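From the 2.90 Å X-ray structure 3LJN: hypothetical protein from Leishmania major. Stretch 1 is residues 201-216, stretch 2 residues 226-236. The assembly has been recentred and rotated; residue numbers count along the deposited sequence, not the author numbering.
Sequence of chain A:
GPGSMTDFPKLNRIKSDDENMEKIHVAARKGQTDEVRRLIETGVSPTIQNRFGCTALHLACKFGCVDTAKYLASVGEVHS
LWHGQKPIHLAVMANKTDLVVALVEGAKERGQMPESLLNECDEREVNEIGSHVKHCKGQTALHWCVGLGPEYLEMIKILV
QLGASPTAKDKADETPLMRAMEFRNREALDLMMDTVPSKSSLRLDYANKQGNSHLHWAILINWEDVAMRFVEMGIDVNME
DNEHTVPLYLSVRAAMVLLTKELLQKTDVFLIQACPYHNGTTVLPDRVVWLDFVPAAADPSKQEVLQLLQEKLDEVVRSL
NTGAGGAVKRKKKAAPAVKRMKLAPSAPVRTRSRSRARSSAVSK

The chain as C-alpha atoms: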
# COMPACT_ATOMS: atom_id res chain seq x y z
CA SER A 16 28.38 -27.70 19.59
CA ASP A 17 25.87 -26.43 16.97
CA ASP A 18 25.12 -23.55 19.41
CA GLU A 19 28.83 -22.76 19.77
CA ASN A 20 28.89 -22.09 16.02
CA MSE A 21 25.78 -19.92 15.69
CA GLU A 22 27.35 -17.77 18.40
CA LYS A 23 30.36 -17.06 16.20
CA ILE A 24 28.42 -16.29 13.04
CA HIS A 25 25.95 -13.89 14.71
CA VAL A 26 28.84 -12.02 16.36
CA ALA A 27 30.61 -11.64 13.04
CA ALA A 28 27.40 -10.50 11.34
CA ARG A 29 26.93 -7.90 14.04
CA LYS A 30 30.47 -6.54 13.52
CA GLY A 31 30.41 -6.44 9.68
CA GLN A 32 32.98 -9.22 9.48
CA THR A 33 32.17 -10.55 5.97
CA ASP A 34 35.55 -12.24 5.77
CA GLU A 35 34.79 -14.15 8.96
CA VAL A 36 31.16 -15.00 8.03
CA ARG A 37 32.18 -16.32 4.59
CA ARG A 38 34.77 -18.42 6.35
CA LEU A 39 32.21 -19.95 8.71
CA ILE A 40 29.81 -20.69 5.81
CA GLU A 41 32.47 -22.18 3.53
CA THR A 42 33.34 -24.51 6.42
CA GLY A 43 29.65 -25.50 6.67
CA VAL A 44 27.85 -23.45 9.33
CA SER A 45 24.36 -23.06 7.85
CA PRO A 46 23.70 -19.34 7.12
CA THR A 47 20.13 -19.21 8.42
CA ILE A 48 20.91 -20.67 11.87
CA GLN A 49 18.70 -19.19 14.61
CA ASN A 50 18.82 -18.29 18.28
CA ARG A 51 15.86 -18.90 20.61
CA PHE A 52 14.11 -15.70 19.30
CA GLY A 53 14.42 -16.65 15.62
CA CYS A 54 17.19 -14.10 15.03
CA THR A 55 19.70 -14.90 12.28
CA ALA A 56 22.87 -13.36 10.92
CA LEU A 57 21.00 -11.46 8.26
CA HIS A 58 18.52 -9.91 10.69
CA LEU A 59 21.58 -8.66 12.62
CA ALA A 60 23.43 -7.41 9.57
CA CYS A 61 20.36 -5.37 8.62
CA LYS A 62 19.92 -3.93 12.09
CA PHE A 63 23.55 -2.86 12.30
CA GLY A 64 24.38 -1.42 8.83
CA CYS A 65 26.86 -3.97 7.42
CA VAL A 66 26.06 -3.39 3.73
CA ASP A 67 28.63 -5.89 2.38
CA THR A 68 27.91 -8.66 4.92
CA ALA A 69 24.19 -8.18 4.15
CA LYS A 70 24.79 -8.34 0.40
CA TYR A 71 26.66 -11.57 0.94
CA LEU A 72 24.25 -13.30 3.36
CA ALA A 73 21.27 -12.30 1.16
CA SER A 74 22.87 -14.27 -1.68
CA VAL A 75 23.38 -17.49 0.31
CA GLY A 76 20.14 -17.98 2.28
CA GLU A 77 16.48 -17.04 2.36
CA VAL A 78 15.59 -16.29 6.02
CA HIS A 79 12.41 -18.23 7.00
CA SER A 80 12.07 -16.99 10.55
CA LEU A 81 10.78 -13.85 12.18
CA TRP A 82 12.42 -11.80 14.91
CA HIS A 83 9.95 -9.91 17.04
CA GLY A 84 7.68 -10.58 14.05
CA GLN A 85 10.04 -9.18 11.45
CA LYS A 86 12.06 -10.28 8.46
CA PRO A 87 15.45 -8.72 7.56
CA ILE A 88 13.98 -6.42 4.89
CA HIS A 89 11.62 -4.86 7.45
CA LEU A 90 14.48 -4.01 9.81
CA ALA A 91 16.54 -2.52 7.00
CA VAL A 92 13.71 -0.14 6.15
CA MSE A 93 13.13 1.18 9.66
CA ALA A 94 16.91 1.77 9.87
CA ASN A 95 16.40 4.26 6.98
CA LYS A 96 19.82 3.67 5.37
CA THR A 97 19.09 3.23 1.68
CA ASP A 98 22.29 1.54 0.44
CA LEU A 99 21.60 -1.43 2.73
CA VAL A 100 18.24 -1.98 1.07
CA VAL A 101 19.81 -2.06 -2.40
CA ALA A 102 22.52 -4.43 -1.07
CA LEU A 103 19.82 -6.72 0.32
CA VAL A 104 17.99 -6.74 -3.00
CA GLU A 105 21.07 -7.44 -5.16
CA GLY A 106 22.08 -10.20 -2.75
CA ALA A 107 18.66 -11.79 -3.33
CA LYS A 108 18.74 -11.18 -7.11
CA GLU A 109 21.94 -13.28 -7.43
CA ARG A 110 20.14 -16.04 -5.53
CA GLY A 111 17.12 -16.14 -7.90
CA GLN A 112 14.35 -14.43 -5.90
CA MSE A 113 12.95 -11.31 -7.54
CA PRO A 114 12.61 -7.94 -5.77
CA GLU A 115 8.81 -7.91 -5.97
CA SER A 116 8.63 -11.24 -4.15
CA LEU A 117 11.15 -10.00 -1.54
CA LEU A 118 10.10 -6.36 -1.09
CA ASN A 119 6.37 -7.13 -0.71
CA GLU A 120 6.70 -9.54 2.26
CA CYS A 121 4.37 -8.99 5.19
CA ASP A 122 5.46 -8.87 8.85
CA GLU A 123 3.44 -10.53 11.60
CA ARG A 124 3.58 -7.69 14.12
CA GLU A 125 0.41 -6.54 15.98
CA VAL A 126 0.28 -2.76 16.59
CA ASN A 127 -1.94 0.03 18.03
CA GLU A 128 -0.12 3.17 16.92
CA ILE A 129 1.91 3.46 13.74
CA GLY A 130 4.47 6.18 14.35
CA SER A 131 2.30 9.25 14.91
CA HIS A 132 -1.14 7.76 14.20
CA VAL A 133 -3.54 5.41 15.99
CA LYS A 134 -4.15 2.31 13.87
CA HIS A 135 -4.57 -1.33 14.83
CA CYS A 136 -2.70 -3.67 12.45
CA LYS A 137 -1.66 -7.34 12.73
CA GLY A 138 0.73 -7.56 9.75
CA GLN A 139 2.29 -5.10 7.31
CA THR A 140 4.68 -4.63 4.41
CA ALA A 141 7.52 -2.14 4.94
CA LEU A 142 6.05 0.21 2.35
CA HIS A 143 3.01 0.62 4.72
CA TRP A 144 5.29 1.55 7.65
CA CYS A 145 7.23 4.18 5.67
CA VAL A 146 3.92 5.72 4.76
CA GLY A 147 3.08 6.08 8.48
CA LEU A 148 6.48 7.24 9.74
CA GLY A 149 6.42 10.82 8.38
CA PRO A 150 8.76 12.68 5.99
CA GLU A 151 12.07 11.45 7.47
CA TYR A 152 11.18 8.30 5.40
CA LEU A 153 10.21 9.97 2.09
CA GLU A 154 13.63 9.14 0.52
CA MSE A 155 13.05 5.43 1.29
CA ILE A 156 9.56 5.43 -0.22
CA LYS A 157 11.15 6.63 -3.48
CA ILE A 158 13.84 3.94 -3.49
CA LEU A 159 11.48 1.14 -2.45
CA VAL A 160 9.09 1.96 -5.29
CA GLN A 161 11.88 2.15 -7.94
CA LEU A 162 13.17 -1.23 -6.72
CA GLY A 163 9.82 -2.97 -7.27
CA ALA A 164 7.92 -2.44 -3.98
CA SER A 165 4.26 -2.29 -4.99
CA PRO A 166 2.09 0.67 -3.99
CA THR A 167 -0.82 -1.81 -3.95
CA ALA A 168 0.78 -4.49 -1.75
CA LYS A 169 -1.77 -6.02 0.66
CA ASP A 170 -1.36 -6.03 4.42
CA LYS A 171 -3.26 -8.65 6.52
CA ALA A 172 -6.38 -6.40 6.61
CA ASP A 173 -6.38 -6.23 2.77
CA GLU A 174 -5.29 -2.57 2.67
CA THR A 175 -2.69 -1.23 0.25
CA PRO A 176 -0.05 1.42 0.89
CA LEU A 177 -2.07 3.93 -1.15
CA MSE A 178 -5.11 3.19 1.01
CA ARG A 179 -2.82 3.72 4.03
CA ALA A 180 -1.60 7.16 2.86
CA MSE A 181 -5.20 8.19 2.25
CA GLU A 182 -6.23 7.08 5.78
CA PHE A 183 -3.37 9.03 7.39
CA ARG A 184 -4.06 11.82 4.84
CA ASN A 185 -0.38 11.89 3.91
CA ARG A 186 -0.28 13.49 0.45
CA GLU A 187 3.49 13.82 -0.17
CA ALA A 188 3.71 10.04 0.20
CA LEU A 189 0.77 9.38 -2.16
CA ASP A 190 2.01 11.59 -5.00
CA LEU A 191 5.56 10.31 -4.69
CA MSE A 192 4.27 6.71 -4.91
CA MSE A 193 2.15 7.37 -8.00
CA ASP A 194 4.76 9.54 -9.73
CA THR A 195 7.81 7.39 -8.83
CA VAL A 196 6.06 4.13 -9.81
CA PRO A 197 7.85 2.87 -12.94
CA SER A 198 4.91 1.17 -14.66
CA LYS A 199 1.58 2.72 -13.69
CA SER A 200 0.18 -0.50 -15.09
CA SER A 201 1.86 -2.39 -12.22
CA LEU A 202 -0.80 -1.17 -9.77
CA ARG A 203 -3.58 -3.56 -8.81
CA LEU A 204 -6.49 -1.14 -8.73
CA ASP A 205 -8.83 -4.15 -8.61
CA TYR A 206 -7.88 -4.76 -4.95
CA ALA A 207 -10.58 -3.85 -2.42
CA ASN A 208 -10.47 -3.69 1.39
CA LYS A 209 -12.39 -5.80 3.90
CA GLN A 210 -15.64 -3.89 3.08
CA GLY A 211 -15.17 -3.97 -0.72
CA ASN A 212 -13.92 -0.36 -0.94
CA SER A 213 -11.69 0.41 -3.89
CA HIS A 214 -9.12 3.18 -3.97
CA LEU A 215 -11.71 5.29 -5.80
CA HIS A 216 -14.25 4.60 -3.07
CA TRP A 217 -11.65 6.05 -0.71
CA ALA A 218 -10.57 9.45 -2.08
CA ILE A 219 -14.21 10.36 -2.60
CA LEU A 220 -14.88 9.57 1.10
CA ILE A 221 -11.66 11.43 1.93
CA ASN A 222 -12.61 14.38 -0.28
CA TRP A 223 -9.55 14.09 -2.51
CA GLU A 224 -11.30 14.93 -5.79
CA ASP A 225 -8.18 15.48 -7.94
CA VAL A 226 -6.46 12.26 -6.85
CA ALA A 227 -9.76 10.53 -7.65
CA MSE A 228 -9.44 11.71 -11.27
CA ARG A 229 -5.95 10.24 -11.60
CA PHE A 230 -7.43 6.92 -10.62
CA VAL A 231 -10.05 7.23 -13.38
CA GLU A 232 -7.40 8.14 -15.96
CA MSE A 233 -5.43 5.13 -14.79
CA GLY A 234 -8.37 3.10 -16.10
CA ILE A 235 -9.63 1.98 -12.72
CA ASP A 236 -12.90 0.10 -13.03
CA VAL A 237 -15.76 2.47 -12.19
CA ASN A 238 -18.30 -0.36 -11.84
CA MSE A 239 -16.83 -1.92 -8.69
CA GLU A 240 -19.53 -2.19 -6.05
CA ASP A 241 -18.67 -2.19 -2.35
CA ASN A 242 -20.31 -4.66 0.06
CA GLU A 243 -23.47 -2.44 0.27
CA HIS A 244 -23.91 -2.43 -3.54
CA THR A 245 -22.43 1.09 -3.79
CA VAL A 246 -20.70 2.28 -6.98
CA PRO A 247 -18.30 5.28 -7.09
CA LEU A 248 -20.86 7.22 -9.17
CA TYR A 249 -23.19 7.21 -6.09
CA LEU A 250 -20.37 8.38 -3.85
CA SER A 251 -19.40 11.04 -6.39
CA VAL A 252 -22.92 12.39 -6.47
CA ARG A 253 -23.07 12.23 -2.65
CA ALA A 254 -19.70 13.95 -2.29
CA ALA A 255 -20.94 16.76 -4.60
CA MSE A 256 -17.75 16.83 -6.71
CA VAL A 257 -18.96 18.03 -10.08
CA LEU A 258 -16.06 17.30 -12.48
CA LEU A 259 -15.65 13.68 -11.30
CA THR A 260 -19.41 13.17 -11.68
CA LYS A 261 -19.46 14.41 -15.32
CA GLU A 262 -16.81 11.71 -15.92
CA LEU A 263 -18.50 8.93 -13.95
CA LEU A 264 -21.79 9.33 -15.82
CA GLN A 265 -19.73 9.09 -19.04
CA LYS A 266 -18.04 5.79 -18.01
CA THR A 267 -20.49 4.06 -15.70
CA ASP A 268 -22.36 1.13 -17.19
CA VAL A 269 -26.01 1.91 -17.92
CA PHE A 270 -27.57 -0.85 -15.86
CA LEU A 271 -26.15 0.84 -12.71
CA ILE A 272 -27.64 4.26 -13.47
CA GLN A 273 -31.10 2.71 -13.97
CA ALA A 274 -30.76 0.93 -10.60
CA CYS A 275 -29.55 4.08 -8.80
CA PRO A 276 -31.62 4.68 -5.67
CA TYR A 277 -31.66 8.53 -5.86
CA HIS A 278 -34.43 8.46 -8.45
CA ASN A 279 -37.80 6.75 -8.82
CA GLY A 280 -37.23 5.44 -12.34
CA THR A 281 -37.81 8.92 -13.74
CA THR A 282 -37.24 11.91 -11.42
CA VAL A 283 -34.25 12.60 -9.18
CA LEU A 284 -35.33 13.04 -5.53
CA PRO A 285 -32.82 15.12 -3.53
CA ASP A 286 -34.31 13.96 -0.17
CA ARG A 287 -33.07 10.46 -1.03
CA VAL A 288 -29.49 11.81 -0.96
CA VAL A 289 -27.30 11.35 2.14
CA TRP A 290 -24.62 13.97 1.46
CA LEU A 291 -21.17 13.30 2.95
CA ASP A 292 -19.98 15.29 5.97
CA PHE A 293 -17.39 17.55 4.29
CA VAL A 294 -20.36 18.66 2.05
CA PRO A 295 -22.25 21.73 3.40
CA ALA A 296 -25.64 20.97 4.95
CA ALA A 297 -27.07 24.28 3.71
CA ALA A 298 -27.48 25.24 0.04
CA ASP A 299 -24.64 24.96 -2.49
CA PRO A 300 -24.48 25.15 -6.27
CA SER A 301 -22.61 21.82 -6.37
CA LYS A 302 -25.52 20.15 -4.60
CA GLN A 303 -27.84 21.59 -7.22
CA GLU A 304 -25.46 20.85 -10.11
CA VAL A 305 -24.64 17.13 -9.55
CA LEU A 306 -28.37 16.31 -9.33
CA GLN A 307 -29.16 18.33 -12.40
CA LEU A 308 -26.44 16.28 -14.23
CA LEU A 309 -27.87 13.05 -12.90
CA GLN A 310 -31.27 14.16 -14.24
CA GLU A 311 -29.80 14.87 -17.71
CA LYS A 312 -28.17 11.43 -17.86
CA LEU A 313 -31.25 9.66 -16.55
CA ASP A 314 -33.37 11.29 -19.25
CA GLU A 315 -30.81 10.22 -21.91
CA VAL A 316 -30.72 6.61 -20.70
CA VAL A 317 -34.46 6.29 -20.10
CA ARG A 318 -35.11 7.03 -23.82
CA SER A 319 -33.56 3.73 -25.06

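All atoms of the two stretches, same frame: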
# COMPACT_ATOMS: atom_id res chain seq x y z
N SER A 201 1.44 -1.41 -13.22
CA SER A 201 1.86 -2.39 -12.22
C SER A 201 1.02 -2.29 -10.94
O SER A 201 1.25 -3.01 -9.97
CB SER A 201 3.33 -2.15 -11.87
OG SER A 201 3.57 -0.77 -11.65
N LEU A 202 0.06 -1.38 -10.92
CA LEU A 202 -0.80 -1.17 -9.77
C LEU A 202 -1.98 -2.09 -9.93
O LEU A 202 -2.49 -2.24 -11.02
CB LEU A 202 -1.29 0.28 -9.71
CG LEU A 202 -0.22 1.37 -9.74
CD1 LEU A 202 -0.84 2.71 -10.10
CD2 LEU A 202 0.51 1.44 -8.41
N ARG A 203 -2.41 -2.70 -8.83
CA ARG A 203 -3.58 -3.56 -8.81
C ARG A 203 -4.77 -2.80 -8.25
O ARG A 203 -5.12 -2.93 -7.09
CB ARG A 203 -3.31 -4.79 -7.96
CG ARG A 203 -2.13 -5.59 -8.43
CD ARG A 203 -2.39 -6.18 -9.80
NE ARG A 203 -3.40 -7.22 -9.75
CZ ARG A 203 -3.17 -8.46 -9.31
NH1 ARG A 203 -1.96 -8.83 -8.87
NH2 ARG A 203 -4.16 -9.35 -9.31
N LEU A 204 -5.39 -2.00 -9.12
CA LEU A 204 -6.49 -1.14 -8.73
C LEU A 204 -7.80 -1.92 -8.69
O LEU A 204 -8.88 -1.32 -8.58
CB LEU A 204 -6.59 0.03 -9.71
CG LEU A 204 -5.31 0.84 -9.93
CD1 LEU A 204 -5.58 1.96 -10.92
CD2 LEU A 204 -4.76 1.38 -8.62
N ASP A 205 -7.70 -3.24 -8.81
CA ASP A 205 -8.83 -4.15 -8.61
C ASP A 205 -8.90 -4.68 -7.17
O ASP A 205 -9.86 -5.34 -6.82
CB ASP A 205 -8.77 -5.33 -9.62
CG ASP A 205 -7.51 -6.21 -9.47
OD1 ASP A 205 -6.43 -5.69 -9.11
OD2 ASP A 205 -7.59 -7.44 -9.72
N TYR A 206 -7.89 -4.38 -6.36
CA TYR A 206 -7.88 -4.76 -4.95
C TYR A 206 -8.83 -3.91 -4.14
O TYR A 206 -8.86 -2.69 -4.30
CB TYR A 206 -6.48 -4.61 -4.34
CG TYR A 206 -5.47 -5.68 -4.72
CD1 TYR A 206 -5.86 -6.85 -5.35
CD2 TYR A 206 -4.14 -5.53 -4.39
CE1 TYR A 206 -4.93 -7.82 -5.68
CE2 TYR A 206 -3.20 -6.50 -4.70
CZ TYR A 206 -3.61 -7.65 -5.35
OH TYR A 206 -2.70 -8.63 -5.68
N ALA A 207 -9.60 -4.54 -3.25
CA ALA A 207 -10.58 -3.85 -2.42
C ALA A 207 -10.44 -4.31 -0.96
O ALA A 207 -10.09 -5.46 -0.70
CB ALA A 207 -11.98 -4.11 -2.93
N ASN A 208 -10.72 -3.41 -0.02
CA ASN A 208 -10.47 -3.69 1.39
C ASN A 208 -11.54 -4.61 1.95
O ASN A 208 -12.39 -5.11 1.21
CB ASN A 208 -10.38 -2.38 2.19
CG ASN A 208 -11.72 -1.70 2.33
OD1 ASN A 208 -12.75 -2.24 1.96
ND2 ASN A 208 -11.71 -0.49 2.89
N LYS A 209 -11.49 -4.84 3.27
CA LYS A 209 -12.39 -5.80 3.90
C LYS A 209 -13.88 -5.52 3.65
O LYS A 209 -14.67 -6.45 3.67
CB LYS A 209 -12.10 -5.89 5.40
N GLN A 210 -14.25 -4.26 3.39
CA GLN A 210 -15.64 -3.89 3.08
C GLN A 210 -15.89 -3.64 1.58
O GLN A 210 -16.87 -3.00 1.20
CB GLN A 210 -16.07 -2.64 3.86
CG GLN A 210 -15.76 -2.66 5.37
CD GLN A 210 -14.44 -1.96 5.71
OE1 GLN A 210 -14.09 -0.92 5.10
NE2 GLN A 210 -13.70 -2.51 6.69
N GLY A 211 -15.01 -4.15 0.72
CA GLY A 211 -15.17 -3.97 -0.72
C GLY A 211 -14.87 -2.59 -1.28
O GLY A 211 -15.14 -2.33 -2.45
N ASN A 212 -14.30 -1.70 -0.46
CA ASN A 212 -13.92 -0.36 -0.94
C ASN A 212 -12.70 -0.41 -1.83
O ASN A 212 -11.70 -1.03 -1.49
CB ASN A 212 -13.58 0.60 0.22
CG ASN A 212 -14.81 1.14 0.95
OD1 ASN A 212 -15.81 1.52 0.33
ND2 ASN A 212 -14.72 1.19 2.26
N SER A 213 -12.80 0.25 -2.97
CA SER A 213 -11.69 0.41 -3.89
C SER A 213 -10.90 1.63 -3.46
O SER A 213 -11.24 2.27 -2.49
CB SER A 213 -12.22 0.65 -5.30
OG SER A 213 -12.78 1.95 -5.42
N HIS A 214 -9.86 1.95 -4.21
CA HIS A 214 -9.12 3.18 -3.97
C HIS A 214 -9.98 4.38 -4.32
O HIS A 214 -9.94 5.40 -3.66
CB HIS A 214 -7.83 3.20 -4.78
CG HIS A 214 -6.87 2.10 -4.44
ND1 HIS A 214 -6.99 0.82 -4.93
CD2 HIS A 214 -5.76 2.10 -3.66
CE1 HIS A 214 -6.00 0.08 -4.47
NE2 HIS A 214 -5.24 0.83 -3.70
N LEU A 215 -10.78 4.25 -5.38
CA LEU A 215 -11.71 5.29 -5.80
C LEU A 215 -12.82 5.53 -4.78
O LEU A 215 -13.23 6.67 -4.56
CB LEU A 215 -12.35 4.89 -7.13
CG LEU A 215 -13.11 5.97 -7.90
CD1 LEU A 215 -12.19 7.14 -8.24
CD2 LEU A 215 -13.70 5.36 -9.15
N HIS A 216 -13.33 4.46 -4.18
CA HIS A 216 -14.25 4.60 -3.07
C HIS A 216 -13.63 5.43 -1.93
O HIS A 216 -14.23 6.39 -1.48
CB HIS A 216 -14.69 3.23 -2.58
CG HIS A 216 -15.67 2.55 -3.49
ND1 HIS A 216 -16.95 3.01 -3.66
CD2 HIS A 216 -15.56 1.44 -4.25
CE1 HIS A 216 -17.59 2.22 -4.49
NE2 HIS A 216 -16.77 1.25 -4.87
N VAL A 226 -7.13 13.56 -6.89
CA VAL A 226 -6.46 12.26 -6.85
C VAL A 226 -7.41 11.21 -7.37
O VAL A 226 -6.98 10.24 -7.98
CB VAL A 226 -6.02 11.89 -5.42
CG1 VAL A 226 -5.62 10.46 -5.35
CG2 VAL A 226 -4.87 12.77 -4.98
N ALA A 227 -8.70 11.41 -7.13
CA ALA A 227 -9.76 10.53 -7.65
C ALA A 227 -9.78 10.47 -9.18
O ALA A 227 -10.11 9.44 -9.76
CB ALA A 227 -11.10 10.98 -7.13
N MSE A 228 -9.43 11.58 -9.83
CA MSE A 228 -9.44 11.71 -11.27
C MSE A 228 -8.27 10.97 -11.88
O MSE A 228 -8.38 10.42 -12.97
CB MSE A 228 -9.35 13.17 -11.67
CG MSE A 228 -10.51 14.02 -11.19
SE MSE A 228 -11.96 14.12 -12.50
CE MSE A 228 -11.28 15.52 -13.72
N ARG A 229 -7.14 10.98 -11.17
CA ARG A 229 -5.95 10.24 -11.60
C ARG A 229 -6.20 8.75 -11.58
O ARG A 229 -5.65 8.01 -12.39
CB ARG A 229 -4.75 10.56 -10.72
CG ARG A 229 -4.13 11.91 -10.97
CD ARG A 229 -2.62 11.84 -10.84
NE ARG A 229 -2.02 11.00 -11.88
CZ ARG A 229 -0.73 10.65 -11.93
NH1 ARG A 229 0.13 11.06 -11.00
NH2 ARG A 229 -0.31 9.88 -12.93
N PHE A 230 -7.03 8.31 -10.66
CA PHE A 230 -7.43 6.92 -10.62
C PHE A 230 -8.26 6.58 -11.86
O PHE A 230 -8.03 5.56 -12.50
CB PHE A 230 -8.17 6.59 -9.33
CG PHE A 230 -7.28 6.44 -8.13
CD1 PHE A 230 -6.31 5.46 -8.10
CD2 PHE A 230 -7.43 7.25 -7.02
CE1 PHE A 230 -5.49 5.31 -6.99
CE2 PHE A 230 -6.62 7.11 -5.91
CZ PHE A 230 -5.65 6.14 -5.90
N VAL A 231 -9.21 7.44 -12.20
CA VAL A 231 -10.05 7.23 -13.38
C VAL A 231 -9.22 7.15 -14.66
O VAL A 231 -9.42 6.27 -15.50
CB VAL A 231 -11.11 8.34 -13.49
CG1 VAL A 231 -11.68 8.41 -14.88
CG2 VAL A 231 -12.20 8.11 -12.48
N GLU A 232 -8.27 8.07 -14.79
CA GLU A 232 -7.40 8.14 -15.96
C GLU A 232 -6.30 7.09 -15.94
O GLU A 232 -5.55 6.96 -16.89
CB GLU A 232 -6.76 9.53 -16.04
CG GLU A 232 -7.78 10.66 -16.24
CD GLU A 232 -7.20 12.04 -15.97
OE1 GLU A 232 -6.25 12.15 -15.14
OE2 GLU A 232 -7.72 13.01 -16.59
N MSE A 233 -6.20 6.36 -14.84
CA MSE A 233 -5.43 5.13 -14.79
C MSE A 233 -6.30 3.92 -15.10
O MSE A 233 -5.94 2.79 -14.81
CB MSE A 233 -4.79 4.97 -13.41
CG MSE A 233 -3.57 5.84 -13.24
SE MSE A 233 -2.95 5.92 -11.38
CE MSE A 233 -1.08 6.49 -11.76
N GLY A 234 -7.46 4.17 -15.70
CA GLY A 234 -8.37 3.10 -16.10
C GLY A 234 -8.79 2.18 -14.98
O GLY A 234 -8.87 0.97 -15.16
N ILE A 235 -9.05 2.75 -13.81
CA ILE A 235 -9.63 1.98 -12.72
C ILE A 235 -11.05 1.66 -13.11
O ILE A 235 -11.70 2.47 -13.76
CB ILE A 235 -9.67 2.76 -11.40
CG1 ILE A 235 -10.08 1.82 -10.25
CG2 ILE A 235 -10.62 3.95 -11.49
CD1 ILE A 235 -9.74 2.34 -8.88
N ASP A 236 -11.53 0.49 -12.72
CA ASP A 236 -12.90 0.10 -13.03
C ASP A 236 -13.85 0.95 -12.21
O ASP A 236 -13.73 1.03 -10.99
CB ASP A 236 -13.11 -1.38 -12.72
CG ASP A 236 -14.52 -1.83 -13.03
OD1 ASP A 236 -15.23 -1.12 -13.77
OD2 ASP A 236 -14.92 -2.90 -12.53

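Packing of residues 201-216 against residues 226-236 in the Leishmania major protein. The first stretch is an irregular chain that runs through two type I turns, Arg203 to Tyr206 and Asn208 to Gly211, before leading into a helix at its end. The second is the last part of a helix, followed by a type I turn from Val231 to Gly234 and a short extended tail. The backbones approach at two places, Leu204 CA to Ile235 CA at 6.0 Å and Leu215 CA to Ala227 CA at 5.9 Å. Between them the first stretch loops away, and Tyr206 to Asn212 make no contact. No hydrogen bond crosses the interface; 497 Å² of surface, summed over both sides, is buried by the fit of largely apolar side chains.

Leu215 is the most deeply covered bump. Its CA-to-CB bond points sideways, but chi1 t and chi2 p bring the end of the side chain nearer the helix, where CD1 enters a hollow lined by Ala227, Phe230 and Val231. Leu215 CD1 lies 3.5 Å from Ala227 O and 4.1 Å from Ala227 CB; the small alanine side chain forms a low part of the wall. Phe230 CB, 4.2 Å from Leu215 CD1, and Val231 CG2, 4.3 Å from the same methyl, complete the pocket. Ile235 reaches back from beyond the turn, its extended t,t side chain placing Ile235 CD1 4.0 Å from Leu215 CB. The same side chain also meets the other contact site: Ile235 CG1 is 4.0 Å from Leu204 CB and 3.8 Å from Leu204 O. Ile235 thus bridges the two places where the backbones come close.

Phe230 points toward the first stretch and offers a flat surface. His214 CB sits over one face of its ring, 4.0 Å from the ring centroid and 22° off the normal, a CH-pi contact; the closest atoms are His214 CB and Phe230 CZ at 3.8 Å. The two rings meet obliquely, with centroids 5.8 Å apart and planes at 33°. Leu204 CD2 approaches Phe230 CE1 at 4.3 Å, while Leu204 CD1 packs 4.0 Å from Met233 CB. The branched end of Leu204 therefore spans Phe230 and the selenomethionine Met233. Farther out, Met233 extends its side chain so that Met233 SE lies 4.0 Å from Leu202 CD1, a soft apolar contact.

Local bonds hold these surfaces in shape. Asn208 OD1 accepts from Gln210 N and Asn212 N, both at 2.9 Å, tying down the second turn, which Asn208 O also closes by accepting from Gly211 N at 2.8 Å. Ser213 OG caps the turn into the following helix by accepting from His216 N at 2.9 Å, bracing the segment that carries His214 and Leu215. In the second stretch, Gly234 N donates to Val231 O at 2.9 Å and Ile235 N to Phe230 O at 3.3 Å. Gly234 adopts positive phi, a conformation that favours glycine, as the chain turns to bring Ile235 back against Leu204 and Leu215.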